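Local structure of protein YibA (Escherichia coli, 1OYZ) at residues A[142-153]-A[167-178]. The protein is an all-helical HEAT-repeat protein of unestablished function, its helices stacked into an extended array, for which an oxidoreductase activity has been suggested only tentatively. Numbering follows the deposited sequence.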
loop_
_atom_site.group_PDB
_atom_site.type_symbol
_atom_site.label_atom_id
_atom_site.label_comp_id
_atom_site.label_asym_id
_atom_site.label_seq_id
_atom_site.Cartn_x
_atom_site.Cartn_y
_atom_site.Cartn_z
ATOM N N THR A 142 -9.322 6.567 -9.092
ATOM C CA THR A 142 -8.744 6.461 -7.760
ATOM C C THR A 142 -8.082 5.107 -7.584
ATOM O O THR A 142 -7.023 5.001 -6.972
ATOM C CB THR A 142 -9.816 6.604 -6.659
ATOM O OG1 THR A 142 -10.898 5.706 -6.937
ATOM C CG2 THR A 142 -10.338 8.010 -6.603
ATOM N N ASN A 143 -8.711 4.067 -8.108
ATOM C CA ASN A 143 -8.130 2.733 -7.988
ATOM C C ASN A 143 -6.742 2.760 -8.599
ATOM O O ASN A 143 -5.791 2.203 -8.025
ATOM C CB ASN A 143 -8.983 1.713 -8.718
ATOM C CG ASN A 143 -10.440 1.803 -8.326
ATOM O OD1 ASN A 143 -11.038 0.820 -7.892
ATOM N ND2 ASN A 143 -11.025 2.995 -8.475
ATOM N N VAL A 144 -6.615 3.429 -9.748
ATOM C CA VAL A 144 -5.323 3.518 -10.420
ATOM C C VAL A 144 -4.323 4.305 -9.610
ATOM O O VAL A 144 -3.184 3.874 -9.441
ATOM C CB VAL A 144 -5.434 4.174 -11.826
ATOM C CG1 VAL A 144 -4.045 4.510 -12.338
ATOM C CG2 VAL A 144 -6.157 3.222 -12.810
ATOM N N ARG A 145 -4.732 5.474 -9.127
ATOM C CA ARG A 145 -3.840 6.279 -8.320
ATOM C C ARG A 145 -3.422 5.474 -7.077
ATOM O O ARG A 145 -2.259 5.469 -6.712
ATOM C CB ARG A 145 -4.502 7.609 -7.940
ATOM C CG ARG A 145 -4.725 8.521 -9.151
ATOM C CD ARG A 145 -4.836 9.987 -8.768
ATOM N NE ARG A 145 -5.871 10.224 -7.771
ATOM C CZ ARG A 145 -7.169 10.045 -7.966
ATOM N NH1 ARG A 145 -7.618 9.609 -9.134
ATOM N NH2 ARG A 145 -8.028 10.342 -6.997
ATOM N N ARG A 146 -4.367 4.777 -6.457
ATOM C CA ARG A 146 -4.064 3.947 -5.288
ATOM C C ARG A 146 -3.007 2.912 -5.669
ATOM O O ARG A 146 -1.997 2.775 -4.998
ATOM C CB ARG A 146 -5.319 3.206 -4.800
ATOM C CG ARG A 146 -5.174 2.517 -3.436
ATOM C CD ARG A 146 -6.434 1.726 -3.108
ATOM N NE ARG A 146 -7.627 2.424 -3.594
ATOM C CZ ARG A 146 -8.786 1.828 -3.868
ATOM N NH1 ARG A 146 -8.916 0.518 -3.699
ATOM N NH2 ARG A 146 -9.813 2.537 -4.334
ATOM N N ALA A 147 -3.247 2.184 -6.759
ATOM C CA ALA A 147 -2.304 1.171 -7.177
ATOM C C ALA A 147 -0.955 1.819 -7.467
ATOM O O ALA A 147 0.090 1.207 -7.265
ATOM C CB ALA A 147 -2.842 0.416 -8.390
ATOM N N THR A 148 -0.969 3.077 -7.892
ATOM C CA THR A 148 0.280 3.780 -8.184
ATOM C C THR A 148 1.000 4.009 -6.866
ATOM O O THR A 148 2.238 3.903 -6.783
ATOM C CB THR A 148 0.032 5.161 -8.879
ATOM O OG1 THR A 148 -0.725 4.965 -10.083
ATOM C CG2 THR A 148 1.354 5.832 -9.245
ATOM N N ALA A 149 0.242 4.316 -5.819
ATOM C CA ALA A 149 0.897 4.542 -4.523
ATOM C C ALA A 149 1.667 3.278 -4.119
ATOM O O ALA A 149 2.832 3.334 -3.715
ATOM C CB ALA A 149 -0.152 4.908 -3.453
ATOM N N PHE A 150 1.007 2.134 -4.239
ATOM C CA PHE A 150 1.640 0.860 -3.914
ATOM C C PHE A 150 2.914 0.667 -4.711
ATOM O O PHE A 150 3.967 0.311 -4.180
ATOM C CB PHE A 150 0.689 -0.286 -4.235
ATOM C CG PHE A 150 1.320 -1.632 -4.115
ATOM C CD1 PHE A 150 1.900 -2.037 -2.912
ATOM C CD2 PHE A 150 1.363 -2.485 -5.204
ATOM C CE1 PHE A 150 2.517 -3.270 -2.801
ATOM C CE2 PHE A 150 1.976 -3.716 -5.102
ATOM C CZ PHE A 150 2.557 -4.110 -3.897
ATOM N N ALA A 151 2.799 0.892 -6.014
ATOM C CA ALA A 151 3.927 0.741 -6.909
ATOM C C ALA A 151 5.136 1.530 -6.444
ATOM O O ALA A 151 6.224 0.979 -6.274
ATOM C CB ALA A 151 3.544 1.194 -8.306
ATOM N N ILE A 152 4.940 2.829 -6.251
ATOM C CA ILE A 152 6.027 3.704 -5.839
ATOM C C ILE A 152 6.721 3.177 -4.586
ATOM O O ILE A 152 7.942 3.118 -4.527
ATOM C CB ILE A 152 5.504 5.158 -5.621
ATOM C CG1 ILE A 152 5.059 5.765 -6.973
ATOM C CG2 ILE A 152 6.588 6.016 -5.006
ATOM C CD1 ILE A 152 4.366 7.138 -6.883
ATOM N N SER A 153 5.938 2.759 -3.606
ATOM C CA SER A 153 6.499 2.250 -2.372
ATOM C C SER A 153 7.454 1.090 -2.633
ATOM O O SER A 153 8.382 0.849 -1.865
ATOM C CB SER A 153 5.387 1.817 -1.422
ATOM O OG SER A 153 4.748 0.661 -1.885
ATOM N N LEU A 167 0.073 13.013 -4.275
ATOM C CA LEU A 167 -0.862 12.010 -3.755
ATOM C C LEU A 167 -1.301 12.357 -2.326
ATOM O O LEU A 167 -2.371 11.956 -1.877
ATOM C CB LEU A 167 -0.240 10.598 -3.808
ATOM C CG LEU A 167 0.008 10.078 -5.245
ATOM C CD1 LEU A 167 0.816 8.780 -5.253
ATOM C CD2 LEU A 167 -1.336 9.864 -5.945
ATOM N N LEU A 168 -0.459 13.079 -1.600
ATOM C CA LEU A 168 -0.848 13.484 -0.264
ATOM C C LEU A 168 -2.060 14.402 -0.410
ATOM O O LEU A 168 -2.895 14.489 0.494
ATOM C CB LEU A 168 0.271 14.262 0.418
ATOM C CG LEU A 168 1.508 13.483 0.837
ATOM C CD1 LEU A 168 2.591 14.465 1.330
ATOM C CD2 LEU A 168 1.135 12.491 1.929
ATOM N N LYS A 169 -2.153 15.080 -1.556
ATOM C CA LYS A 169 -3.236 16.021 -1.803
ATOM C C LYS A 169 -4.410 15.363 -2.482
ATOM O O LYS A 169 -5.357 16.032 -2.902
ATOM C CB LYS A 169 -2.745 17.177 -2.675
ATOM C CG LYS A 169 -1.387 17.719 -2.281
ATOM C CD LYS A 169 -0.868 18.685 -3.346
ATOM C CE LYS A 169 0.592 19.075 -3.114
ATOM N NZ LYS A 169 0.978 20.226 -3.985
ATOM N N ASP A 170 -4.367 14.046 -2.562
ATOM C CA ASP A 170 -5.426 13.337 -3.236
ATOM C C ASP A 170 -6.786 13.453 -2.574
ATOM O O ASP A 170 -6.900 13.545 -1.351
ATOM C CB ASP A 170 -5.066 11.871 -3.379
ATOM C CG ASP A 170 -5.815 11.216 -4.496
ATOM O OD1 ASP A 170 -7.032 10.985 -4.351
ATOM O OD2 ASP A 170 -5.181 10.948 -5.538
ATOM N N PRO A 171 -7.841 13.475 -3.395
ATOM C CA PRO A 171 -9.211 13.576 -2.889
ATOM C C PRO A 171 -9.583 12.293 -2.166
ATOM O O PRO A 171 -10.475 12.267 -1.330
ATOM C CB PRO A 171 -10.026 13.796 -4.163
ATOM C CG PRO A 171 -9.079 14.551 -5.028
ATOM C CD PRO A 171 -7.801 13.772 -4.840
ATOM N N ASN A 172 -8.888 11.215 -2.472
ATOM C CA ASN A 172 -9.201 9.966 -1.801
ATOM C C ASN A 172 -8.357 9.811 -0.532
ATOM O O ASN A 172 -7.137 9.943 -0.572
ATOM C CB ASN A 172 -8.954 8.787 -2.724
ATOM C CG ASN A 172 -9.492 7.504 -2.162
ATOM O OD1 ASN A 172 -10.694 7.246 -2.201
ATOM N ND2 ASN A 172 -8.606 6.687 -1.618
ATOM N N GLY A 173 -9.028 9.515 0.578
ATOM C CA GLY A 173 -8.361 9.356 1.856
ATOM C C GLY A 173 -7.415 8.184 1.901
ATOM O O GLY A 173 -6.350 8.240 2.520
ATOM N N ASP A 174 -7.809 7.114 1.223
ATOM C CA ASP A 174 -7.003 5.895 1.144
ATOM C C ASP A 174 -5.669 6.185 0.401
ATOM O O ASP A 174 -4.586 5.729 0.817
ATOM C CB ASP A 174 -7.829 4.831 0.405
ATOM C CG ASP A 174 -7.226 3.454 0.495
ATOM O OD1 ASP A 174 -6.033 3.299 0.144
ATOM O OD2 ASP A 174 -7.957 2.526 0.919
ATOM N N VAL A 175 -5.765 6.926 -0.703
ATOM C CA VAL A 175 -4.582 7.321 -1.471
ATOM C C VAL A 175 -3.651 8.192 -0.583
ATOM O O VAL A 175 -2.435 7.948 -0.509
ATOM C CB VAL A 175 -4.958 8.155 -2.741
ATOM C CG1 VAL A 175 -3.674 8.776 -3.367
ATOM C CG2 VAL A 175 -5.663 7.267 -3.773
ATOM N N ARG A 176 -4.219 9.209 0.071
ATOM C CA ARG A 176 -3.413 10.093 0.951
ATOM C C ARG A 176 -2.701 9.276 2.046
ATOM O O ARG A 176 -1.513 9.487 2.323
ATOM C CB ARG A 176 -4.286 11.183 1.634
ATOM C CG ARG A 176 -5.114 12.080 0.722
ATOM C CD ARG A 176 -5.563 13.380 1.455
ATOM N NE ARG A 176 -6.562 13.154 2.506
ATOM C CZ ARG A 176 -7.798 12.715 2.277
ATOM N NH1 ARG A 176 -8.646 12.514 3.294
ATOM N NH2 ARG A 176 -8.198 12.476 1.028
ATOM N N ASN A 177 -3.416 8.322 2.640
ATOM C CA ASN A 177 -2.837 7.509 3.701
ATOM C C ASN A 177 -1.629 6.718 3.180
ATOM O O ASN A 177 -0.562 6.692 3.811
ATOM C CB ASN A 177 -3.918 6.585 4.304
ATOM C CG ASN A 177 -3.418 5.804 5.530
ATOM O OD1 ASN A 177 -3.273 4.582 5.490
ATOM N ND2 ASN A 177 -3.151 6.511 6.613
ATOM N N TRP A 178 -1.782 6.105 2.007
ATOM C CA TRP A 178 -0.695 5.332 1.405
ATOM C C TRP A 178 0.511 6.204 1.090
ATOM O O TRP A 178 1.645 5.788 1.276
ATOM C CB TRP A 178 -1.168 4.659 0.108
ATOM C CG TRP A 178 -1.219 3.172 0.175
ATOM C CD1 TRP A 178 -2.341 2.383 0.236
ATOM C CD2 TRP A 178 -0.095 2.278 0.191
ATOM N NE1 TRP A 178 -1.977 1.049 0.290
ATOM C CE2 TRP A 178 -0.605 0.962 0.272
ATOM C CE3 TRP A 178 1.297 2.464 0.154
ATOM C CZ2 TRP A 178 0.226 -0.163 0.307
ATOM C CZ3 TRP A 178 2.126 1.331 0.191
ATOM C CH2 TRP A 178 1.581 0.042 0.272
#
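Arg-145 meets Asp-170 side-on, guanidinium and carboxylate lying almost in one plane (9° apart), an example of an arginine on one helix tied to an aspartate in the loop ahead of another. The arginine chain bends at chi3 (-55°), turning the NE and NH2 edge to the acid; Arg-145 NH2 gives a nearly straight hydrogen bond to the syn lone pair of Asp-170 OD1, 2.9 Å away. Arg-145 NE pairs with Asp-170 OD2 in the same salt bridge, at a modelled separation too short to be trusted in detail. The anti lone pair of Asp-170 OD1 takes the backbone N of Asn-172 at 2.7 Å, closing an Asx turn just before helix 173-186, while Arg-145 NH1 reaches back to the carbonyl of Asp-139. With an alanine at Asp-170, the Arg-145 guanidinium would probably lose its counter-charge and the turn its side-chain acceptor.

Further along, helix 142-153 and the start of helix 173-186 run nearly parallel, the axes of 142-153 and 173-178 9.2 Å apart. Ala-149 CB rests on Trp-178 CB (3.7 Å), and Phe-150 CA sits over the indole's six-membered ring, a CH-pi contact. The Phe-150 ring turns its edge to that indole in an offset edge-to-face pair, planes at 76°. Leu-167 CD1 packs against Ala-149 and Ile-152. Sharing one buried carboxylate oxygen, ion pair and turn probably fix each other's orientation, whereas the aromatic and aliphatic packing needs no charge.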